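Long-range contacts in programmed cell death 6-interacting protein (Homo sapiens, PDB 5WA1), which acts as a class E VPS protein in endocytosis, multivesicular body biogenesis, membrane repair and cytokinesis, its Bro1 domain being the part present here: residues A[90-95]-A[366-372]; A[100-104]-A[374-379]; A[145-150]-A[180-184]. Numbering follows the deposited sequence.

Contact 1: residues A[90-95]-A[366-372]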
loop_
_atom_site.group_PDB
_atom_site.type_symbol
_atom_site.label_atom_id
_atom_site.label_comp_id
_atom_site.label_asym_id
_atom_site.label_seq_id
_atom_site.Cartn_x
_atom_site.Cartn_y
_atom_site.Cartn_z
ATOM N N LEU A 90 -5.588 -12.366 7.961
ATOM C CA LEU A 90 -6.747 -11.553 8.313
ATOM C C LEU A 90 -7.569 -12.222 9.404
ATOM O O LEU A 90 -8.003 -11.567 10.361
ATOM C CB LEU A 90 -7.612 -11.312 7.082
ATOM C CG LEU A 90 -6.938 -10.515 5.967
ATOM C CD1 LEU A 90 -7.879 -10.392 4.785
ATOM C CD2 LEU A 90 -6.511 -9.157 6.481
ATOM N N ARG A 91 -7.795 -13.530 9.273
ATOM C CA ARG A 91 -8.552 -14.253 10.285
ATOM C C ARG A 91 -7.860 -14.185 11.640
ATOM O O ARG A 91 -8.516 -13.986 12.671
ATOM C CB ARG A 91 -8.751 -15.706 9.854
ATOM C CG ARG A 91 -9.523 -16.531 10.879
ATOM C CD ARG A 91 -9.445 -18.027 10.599
ATOM N NE ARG A 91 -9.912 -18.802 11.747
ATOM C CZ ARG A 91 -9.798 -20.121 11.863
ATOM N NH1 ARG A 91 -9.233 -20.832 10.894
ATOM N NH2 ARG A 91 -10.248 -20.730 12.952
ATOM N N TYR A 92 -6.534 -14.339 11.662
ATOM C CA TYR A 92 -5.832 -14.305 12.941
ATOM C C TYR A 92 -5.880 -12.911 13.561
ATOM O O TYR A 92 -5.967 -12.789 14.789
ATOM C CB TYR A 92 -4.391 -14.793 12.764
ATOM C CG TYR A 92 -3.556 -14.733 14.022
ATOM C CD1 TYR A 92 -3.862 -15.533 15.121
ATOM C CD2 TYR A 92 -2.468 -13.873 14.118
ATOM C CE1 TYR A 92 -3.107 -15.477 16.278
ATOM C CE2 TYR A 92 -1.704 -13.809 15.279
ATOM C CZ TYR A 92 -2.030 -14.613 16.354
ATOM O OH TYR A 92 -1.283 -14.562 17.508
ATOM N N TYR A 93 -5.858 -11.854 12.743
ATOM C CA TYR A 93 -6.038 -10.509 13.284
ATOM C C TYR A 93 -7.425 -10.337 13.888
ATOM O O TYR A 93 -7.567 -9.772 14.979
ATOM C CB TYR A 93 -5.802 -9.452 12.199
ATOM C CG TYR A 93 -5.954 -8.043 12.718
ATOM C CD1 TYR A 93 -4.940 -7.442 13.448
ATOM C CD2 TYR A 93 -7.119 -7.316 12.491
ATOM C CE1 TYR A 93 -5.072 -6.153 13.932
ATOM C CE2 TYR A 93 -7.259 -6.021 12.967
ATOM C CZ TYR A 93 -6.233 -5.446 13.686
ATOM O OH TYR A 93 -6.367 -4.162 14.169
ATOM N N ASP A 94 -8.463 -10.817 13.197
ATOM C CA ASP A 94 -9.813 -10.746 13.749
ATOM C C ASP A 94 -9.908 -11.491 15.074
ATOM O O ASP A 94 -10.554 -11.017 16.015
ATOM C CB ASP A 94 -10.827 -11.319 12.757
ATOM C CG ASP A 94 -11.090 -10.397 11.581
ATOM O OD1 ASP A 94 -10.697 -9.212 11.648
ATOM O OD2 ASP A 94 -11.701 -10.859 10.594
ATOM N N GLN A 95 -9.268 -12.656 15.168
ATOM C CA GLN A 95 -9.409 -13.468 16.371
ATOM C C GLN A 95 -8.768 -12.783 17.572
ATOM O O GLN A 95 -9.361 -12.741 18.655
ATOM C CB GLN A 95 -8.810 -14.854 16.139
ATOM C CG GLN A 95 -9.279 -15.905 17.139
ATOM C CD GLN A 95 -10.788 -16.025 17.193
ATOM O OE1 GLN A 95 -11.397 -16.753 16.405
ATOM N NE2 GLN A 95 -11.403 -15.309 18.130
ATOM N N VAL A 366 -13.013 -4.761 12.095
ATOM C CA VAL A 366 -13.157 -6.162 12.455
ATOM C C VAL A 366 -14.633 -6.541 12.409
ATOM O O VAL A 366 -15.458 -5.885 13.044
ATOM C CB VAL A 366 -12.546 -6.424 13.837
ATOM C CG1 VAL A 366 -12.748 -7.876 14.250
ATOM C CG2 VAL A 366 -11.070 -6.055 13.830
ATOM N N PRO A 367 -14.972 -7.606 11.663
ATOM C CA PRO A 367 -14.047 -8.518 10.975
ATOM C C PRO A 367 -13.543 -8.043 9.609
ATOM O O PRO A 367 -14.337 -7.625 8.758
ATOM C CB PRO A 367 -14.888 -9.787 10.814
ATOM C CG PRO A 367 -16.278 -9.268 10.645
ATOM C CD PRO A 367 -16.374 -8.046 11.524
ATOM N N ILE A 368 -12.222 -8.111 9.400
ATOM C CA ILE A 368 -11.665 -7.838 8.076
ATOM C C ILE A 368 -11.476 -9.109 7.257
ATOM O O ILE A 368 -11.221 -9.020 6.046
ATOM C CB ILE A 368 -10.327 -7.066 8.144
ATOM C CG1 ILE A 368 -9.235 -7.852 8.881
ATOM C CG2 ILE A 368 -10.523 -5.701 8.789
ATOM C CD1 ILE A 368 -7.906 -7.074 8.986
ATOM N N SER A 369 -11.607 -10.285 7.865
ATOM C CA SER A 369 -11.546 -11.542 7.130
ATOM C C SER A 369 -12.948 -11.998 6.733
ATOM O O SER A 369 -13.950 -11.616 7.343
ATOM C CB SER A 369 -10.869 -12.632 7.966
ATOM O OG SER A 369 -11.761 -13.158 8.932
ATOM N N GLN A 370 -13.005 -12.837 5.701
ATOM C CA GLN A 370 -14.277 -13.345 5.203
ATOM C C GLN A 370 -14.774 -14.509 6.046
ATOM O O GLN A 370 -13.987 -15.334 6.523
ATOM C CB GLN A 370 -14.147 -13.787 3.746
ATOM C CG GLN A 370 -13.973 -12.630 2.778
ATOM C CD GLN A 370 -15.127 -11.646 2.837
ATOM O OE1 GLN A 370 -16.197 -11.891 2.277
ATOM N NE2 GLN A 370 -14.915 -10.524 3.518
ATOM N N LYS A 371 -16.093 -14.571 6.218
ATOM C CA LYS A 371 -16.753 -15.663 6.931
ATOM C C LYS A 371 -16.110 -15.886 8.297
ATOM O O LYS A 371 -15.803 -17.012 8.694
ATOM C CB LYS A 371 -16.735 -16.946 6.093
ATOM C CG LYS A 371 -17.570 -16.877 4.821
ATOM C CD LYS A 371 -17.345 -18.091 3.921
ATOM C CE LYS A 371 -15.930 -18.107 3.350
ATOM N NZ LYS A 371 -15.781 -19.078 2.227
ATOM N N PHE A 372 -15.889 -14.789 9.016
ATOM C CA PHE A 372 -15.223 -14.881 10.304
ATOM C C PHE A 372 -16.158 -15.462 11.357
ATOM O O PHE A 372 -17.352 -15.151 11.393
ATOM C CB PHE A 372 -14.716 -13.513 10.757
ATOM C CG PHE A 372 -14.163 -13.517 12.157
ATOM C CD1 PHE A 372 -12.956 -14.138 12.438
ATOM C CD2 PHE A 372 -14.857 -12.916 13.196
ATOM C CE1 PHE A 372 -12.450 -14.155 13.727
ATOM C CE2 PHE A 372 -14.354 -12.924 14.485
ATOM C CZ PHE A 372 -13.149 -13.545 14.751
#
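Leu90, buried and also touching Cys148 of helix 137-157 and Phe176 of helix 164-191, suits a place where the C-terminal loop meets helix 83-97: Leu90 CD2 lies 3.5 Å from Ile368 CD1. Arg91 comes nearest through its backbone, Arg91 N standing 3.5 Å from Ser369 CB. Tyr93 brings its ring to the loop, with CD2 3.6 Å from Ile368 CD1 and CE2 3.9 Å from Val366 CG2, so two branched aliphatic residues pack on one aromatic. Asp94 is the polar centre. Asp94 OD1 accepts from Ile368 N at 2.9 Å, and Asp94 OD2 from Ser369 N and Ser369 OG, both at 2.8 Å; a short acidic side chain can thus satisfy two successive amides of a loop without regular secondary structure. A cis peptide bond before Pro367 precedes these amides. The CB of Asp94 also sits over the face of Phe372, 3.7 Å from the ring centroid, a CH-pi contact. Gln95 closes the segment, turning its amide to Asp374 and Leu375, a little further along the tail. A carboxylate on a helix surface binding consecutive backbone NH groups is here the anchor by which the irregular C-terminal segment of the Bro1 domain docks on helix 83-97.

Contact 2: residues A[100-104]-A[374-379]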
loop_
_atom_site.group_PDB
_atom_site.type_symbol
_atom_site.label_atom_id
_atom_site.label_comp_id
_atom_site.label_asym_id
_atom_site.label_seq_id
_atom_site.Cartn_x
_atom_site.Cartn_y
_atom_site.Cartn_z
ATOM N N GLU A 100 -9.069 -9.743 23.270
ATOM C CA GLU A 100 -8.654 -8.754 24.262
ATOM C C GLU A 100 -9.700 -8.489 25.341
ATOM O O GLU A 100 -9.330 -8.444 26.523
ATOM C CB GLU A 100 -8.261 -7.456 23.541
ATOM C CG GLU A 100 -7.976 -6.293 24.474
ATOM C CD GLU A 100 -7.590 -5.031 23.729
ATOM O OE1 GLU A 100 -7.562 -5.061 22.479
ATOM O OE2 GLU A 100 -7.315 -4.011 24.397
ATOM N N PRO A 101 -10.991 -8.313 25.030
ATOM C CA PRO A 101 -11.964 -8.146 26.121
ATOM C C PRO A 101 -12.238 -9.425 26.892
ATOM O O PRO A 101 -12.465 -9.362 28.107
ATOM C CB PRO A 101 -13.227 -7.646 25.398
ATOM C CG PRO A 101 -12.757 -7.175 24.061
ATOM C CD PRO A 101 -11.612 -8.063 23.717
ATOM N N LYS A 102 -12.219 -10.584 26.228
ATOM C CA LYS A 102 -12.646 -11.822 26.876
ATOM C C LYS A 102 -11.657 -12.294 27.937
ATOM O O LYS A 102 -12.056 -12.974 28.890
ATOM C CB LYS A 102 -12.857 -12.924 25.835
ATOM C CG LYS A 102 -14.239 -12.947 25.181
ATOM C CD LYS A 102 -14.462 -11.759 24.254
ATOM C CE LYS A 102 -15.746 -11.914 23.453
ATOM N NZ LYS A 102 -16.926 -12.150 24.329
ATOM N N PHE A 103 -10.376 -11.954 27.797
ATOM C CA PHE A 103 -9.384 -12.450 28.734
ATOM C C PHE A 103 -8.679 -11.300 29.442
ATOM O O PHE A 103 -8.385 -10.276 28.817
ATOM C CB PHE A 103 -8.342 -13.323 28.024
ATOM C CG PHE A 103 -8.887 -14.627 27.522
ATOM C CD1 PHE A 103 -9.557 -14.696 26.312
ATOM C CD2 PHE A 103 -8.729 -15.787 28.264
ATOM C CE1 PHE A 103 -10.060 -15.896 25.849
ATOM C CE2 PHE A 103 -9.228 -16.990 27.807
ATOM C CZ PHE A 103 -9.894 -17.047 26.598
ATOM N N PRO A 104 -8.397 -11.440 30.742
ATOM C CA PRO A 104 -7.703 -10.368 31.471
ATOM C C PRO A 104 -6.277 -10.149 30.987
ATOM O O PRO A 104 -5.316 -10.457 31.701
ATOM C CB PRO A 104 -7.730 -10.863 32.925
ATOM C CG PRO A 104 -8.842 -11.868 32.976
ATOM C CD PRO A 104 -8.832 -12.527 31.634
ATOM N N ASP A 374 -15.750 -16.073 15.570
ATOM C CA ASP A 374 -14.942 -16.007 16.785
ATOM C C ASP A 374 -14.929 -17.365 17.475
ATOM O O ASP A 374 -15.978 -17.969 17.706
ATOM C CB ASP A 374 -15.480 -14.923 17.728
ATOM C CG ASP A 374 -14.717 -14.847 19.061
ATOM O OD1 ASP A 374 -13.592 -15.381 19.163
ATOM O OD2 ASP A 374 -15.246 -14.233 20.016
ATOM N N LEU A 375 -13.725 -17.845 17.797
ATOM C CA LEU A 375 -13.575 -19.119 18.484
ATOM C C LEU A 375 -14.022 -19.050 19.940
ATOM O O LEU A 375 -14.246 -20.097 20.555
ATOM C CB LEU A 375 -12.118 -19.579 18.411
ATOM C CG LEU A 375 -11.624 -20.128 17.074
ATOM C CD1 LEU A 375 -10.104 -20.192 17.064
ATOM C CD2 LEU A 375 -12.217 -21.499 16.806
ATOM N N PHE A 376 -14.153 -17.852 20.500
ATOM C CA PHE A 376 -14.585 -17.650 21.877
ATOM C C PHE A 376 -15.862 -16.820 21.923
ATOM O O PHE A 376 -16.052 -15.984 22.810
ATOM C CB PHE A 376 -13.482 -16.989 22.699
ATOM C CG PHE A 376 -12.198 -17.766 22.730
ATOM C CD1 PHE A 376 -11.219 -17.552 21.774
ATOM C CD2 PHE A 376 -11.967 -18.710 23.717
ATOM C CE1 PHE A 376 -10.035 -18.266 21.801
ATOM C CE2 PHE A 376 -10.785 -19.428 23.750
ATOM C CZ PHE A 376 -9.817 -19.204 22.789
ATOM N N GLU A 377 -16.754 -17.046 20.956
ATOM C CA GLU A 377 -17.953 -16.220 20.842
ATOM C C GLU A 377 -18.938 -16.500 21.968
ATOM O O GLU A 377 -19.612 -15.582 22.450
ATOM C CB GLU A 377 -18.617 -16.448 19.485
ATOM C CG GLU A 377 -19.822 -15.559 19.238
ATOM C CD GLU A 377 -20.476 -15.820 17.898
ATOM O OE1 GLU A 377 -20.026 -16.742 17.188
ATOM O OE2 GLU A 377 -21.440 -15.104 17.556
ATOM N N LYS A 378 -19.043 -17.758 22.396
ATOM C CA LYS A 378 -19.907 -18.128 23.517
ATOM C C LYS A 378 -19.157 -17.960 24.840
ATOM O O LYS A 378 -18.967 -18.902 25.608
ATOM C CB LYS A 378 -20.412 -19.555 23.347
ATOM C CG LYS A 378 -21.244 -19.803 22.108
ATOM C CD LYS A 378 -21.736 -21.236 22.100
ATOM C CE LYS A 378 -22.539 -21.563 20.856
ATOM N NZ LYS A 378 -23.066 -22.957 20.924
ATOM N N MET A 379 -18.729 -16.729 25.095
ATOM C CA MET A 379 -17.933 -16.442 26.281
ATOM C C MET A 379 -18.079 -14.989 26.722
ATOM O O MET A 379 -18.999 -14.649 27.470
ATOM C CB MET A 379 -16.464 -16.774 26.013
ATOM C CG MET A 379 -15.556 -16.634 27.216
ATOM S SD MET A 379 -13.941 -17.373 26.915
ATOM C CE MET A 379 -13.024 -16.755 28.321
#
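Lys102, Met379 and Phe103 bury the most surface where the loop after helix 83-97 meets the end of this Bro1 fragment. Lys102 lays its long, flexible chain against the tail, which suits a partly exposed place: Lys102 CG lies 4.4 Å from Met379 CG, Lys102 CE 4.1 Å from Phe376 O and 4.2 Å from Asp374 OD2, and Lys102 NZ 3.9 Å from Met379 C. Its charged end is thus near tail oxygens, yet makes neither hydrogen bond nor salt bridge across the segments. Met379 answers with an extended, unbranched side chain. Met379 CE stands 4.0 Å from the centroid of the Phe103 ring, over its face, and Met379 SD 4.8 Å from it in an oblique Met-aromatic contact. Phe103, buried, also points its edge at the face of Phe376: the ring centroids are 5.3 Å apart and the planes nearly perpendicular at 88°, a T-shaped pair. Phe103 further meets Phe45 of helix 39-49, and Phe376 rests on Ala63 of helix 56-75. A type I turn from Asp374 to Glu377 presents Phe376, with an Asx turn in which Phe376 N donates to Asp374 OD1 at 2.9 Å; that oxygen also receives Gln95. The chemistry implies that Phe103, Phe376 and Met379 join the tail to the loop by shape and apolar burial, while the tail's polar bonds serve the turn and Gln95.

Contact 3: residues A[145-150]-A[180-184]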
loop_
_atom_site.group_PDB
_atom_site.type_symbol
_atom_site.label_atom_id
_atom_site.label_comp_id
_atom_site.label_asym_id
_atom_site.label_seq_id
_atom_site.Cartn_x
_atom_site.Cartn_y
_atom_site.Cartn_z
ATOM N N LEU A 145 -1.169 -6.911 11.975
ATOM C CA LEU A 145 -1.782 -6.038 10.978
ATOM C C LEU A 145 -0.746 -5.513 9.991
ATOM O O LEU A 145 -1.062 -5.305 8.815
ATOM C CB LEU A 145 -2.513 -4.874 11.652
ATOM C CG LEU A 145 -3.284 -3.977 10.670
ATOM C CD1 LEU A 145 -4.228 -4.815 9.813
ATOM C CD2 LEU A 145 -4.037 -2.862 11.401
ATOM N N PHE A 146 0.491 -5.300 10.450
ATOM C CA PHE A 146 1.575 -4.936 9.543
ATOM C C PHE A 146 1.761 -5.991 8.463
ATOM O O PHE A 146 1.926 -5.666 7.283
ATOM C CB PHE A 146 2.876 -4.754 10.333
ATOM C CG PHE A 146 4.026 -4.222 9.506
ATOM C CD1 PHE A 146 4.815 -5.079 8.750
ATOM C CD2 PHE A 146 4.316 -2.866 9.497
ATOM C CE1 PHE A 146 5.862 -4.590 7.987
ATOM C CE2 PHE A 146 5.372 -2.365 8.746
ATOM C CZ PHE A 146 6.145 -3.228 7.990
ATOM N N ASN A 147 1.763 -7.265 8.856
ATOM C CA ASN A 147 1.976 -8.329 7.881
ATOM C C ASN A 147 0.775 -8.499 6.964
ATOM O O ASN A 147 0.949 -8.883 5.806
ATOM C CB ASN A 147 2.316 -9.644 8.598
ATOM C CG ASN A 147 3.768 -9.690 9.053
ATOM O OD1 ASN A 147 4.450 -8.669 9.047
ATOM N ND2 ASN A 147 4.243 -10.870 9.445
ATOM N N CYS A 148 -0.444 -8.237 7.453
ATOM C CA CYS A 148 -1.593 -8.213 6.548
ATOM C C CYS A 148 -1.375 -7.181 5.452
ATOM O O CYS A 148 -1.526 -7.474 4.258
ATOM C CB CYS A 148 -2.879 -7.891 7.306
ATOM S SG CYS A 148 -3.377 -9.101 8.562
ATOM N N ALA A 149 -1.014 -5.960 5.850
ATOM C CA ALA A 149 -0.765 -4.896 4.879
ATOM C C ALA A 149 0.394 -5.252 3.955
ATOM O O ALA A 149 0.307 -5.067 2.733
ATOM C CB ALA A 149 -0.485 -3.587 5.617
ATOM N N ALA A 150 1.488 -5.770 4.521
ATOM C CA ALA A 150 2.661 -6.117 3.723
ATOM C C ALA A 150 2.343 -7.220 2.723
ATOM O O ALA A 150 2.699 -7.130 1.542
ATOM C CB ALA A 150 3.808 -6.542 4.648
ATOM N N ALA A 180 -4.494 -0.139 6.383
ATOM C CA ALA A 180 -3.972 -0.908 7.506
ATOM C C ALA A 180 -2.702 -0.279 8.068
ATOM O O ALA A 180 -2.541 -0.208 9.289
ATOM C CB ALA A 180 -3.717 -2.358 7.088
ATOM N N PHE A 181 -1.792 0.185 7.199
ATOM C CA PHE A 181 -0.638 0.932 7.694
ATOM C C PHE A 181 -1.087 2.186 8.426
ATOM O O PHE A 181 -0.504 2.562 9.449
ATOM C CB PHE A 181 0.309 1.309 6.548
ATOM C CG PHE A 181 1.092 0.151 5.993
ATOM C CD1 PHE A 181 1.792 -0.705 6.829
ATOM C CD2 PHE A 181 1.137 -0.070 4.615
ATOM C CE1 PHE A 181 2.522 -1.773 6.310
ATOM C CE2 PHE A 181 1.856 -1.136 4.091
ATOM C CZ PHE A 181 2.558 -1.984 4.933
ATOM N N LEU A 182 -2.139 2.838 7.923
ATOM C CA LEU A 182 -2.633 4.051 8.572
ATOM C C LEU A 182 -3.269 3.738 9.918
ATOM O O LEU A 182 -3.139 4.521 10.871
ATOM C CB LEU A 182 -3.633 4.760 7.666
ATOM C CG LEU A 182 -4.104 6.103 8.204
ATOM C CD1 LEU A 182 -2.922 7.053 8.302
ATOM C CD2 LEU A 182 -5.188 6.668 7.314
ATOM N N HIS A 183 -3.976 2.609 10.020
ATOM C CA HIS A 183 -4.514 2.204 11.317
ATOM C C HIS A 183 -3.395 1.960 12.322
ATOM O O HIS A 183 -3.518 2.322 13.497
ATOM C CB HIS A 183 -5.383 0.955 11.168
ATOM C CG HIS A 183 -6.194 0.643 12.388
ATOM N ND1 HIS A 183 -5.926 -0.434 13.205
ATOM C CD2 HIS A 183 -7.267 1.267 12.927
ATOM C CE1 HIS A 183 -6.796 -0.458 14.198
ATOM N NE2 HIS A 183 -7.621 0.564 14.053
ATOM N N ILE A 184 -2.291 1.352 11.879
ATOM C CA ILE A 184 -1.161 1.155 12.783
ATOM C C ILE A 184 -0.602 2.500 13.226
ATOM O O ILE A 184 -0.273 2.695 14.403
ATOM C CB ILE A 184 -0.076 0.287 12.125
ATOM C CG1 ILE A 184 -0.651 -1.067 11.713
ATOM C CG2 ILE A 184 1.100 0.083 13.079
ATOM C CD1 ILE A 184 0.339 -1.935 10.999
#
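Phe181 overlaps Ala149 with the face of its ring, the CB of Ala149 lying 3.5 Å from the ring centroid and 13° off the ring normal, a close CH-pi contact. The two residues belong to neighbouring, nearly antiparallel helices, 137-157 and 164-191, which form a helical hairpin of the kind found in the TPR-like, all-helical core of the Bro1 domain. Over these short segments the axes approach to 9.1 Å with 156° between their directions. Alanine suits the middle of the interface: Ala149 and Ala180 face each other, their CB atoms 3.8 Å apart, and such small side chains let the backbones come near, with CA atoms at 5.8 Å. Larger residues fill the space around them. Phe181 turns its edge to the face of Phe146, the centroids 5.4 Å apart and the planes at 68°, an edge-to-face pair. The long branch of Ile184 reaches between Leu145 and Phe146, with Ile184 CG1 3.8 Å from Leu145 CD2 and Ile184 CD1 3.4 Å from Phe146 N. Leu145 also reaches Ala180, with CD1 3.7 Å from that CB. Outside the pair, Phe181 continues onto Leu208 and Met212 of helix 202-226, and Tyr93 of helix 83-97 touches both Leu145 and His183. His183, partly exposed, sets the edge of its ring against Leu145; His183 ND1, which finds no polar partner in the model, stands 3.6 Å from Leu145 CD2.

After helices 39-49 and 56-75, helix 83-97 supplies the first segment of contact 1; the 100-104 loop just beyond it begins contact 2. Helices 137-157 and 164-191 then form contact 3, a local closure with only 29 residues between its segments, nested inside the loops that the other two close. The chain runs on through the later helices before its tail returns, 366-372 completing contact 1 and 374-379 contact 2, so these two cross. They adjoin through Gln95, which probably hydrogen-bonds to Asp374 and Leu375. Tyr93 and Leu90 pack on contact 3, linking the docked tail, through helix 83-97, to the helical core.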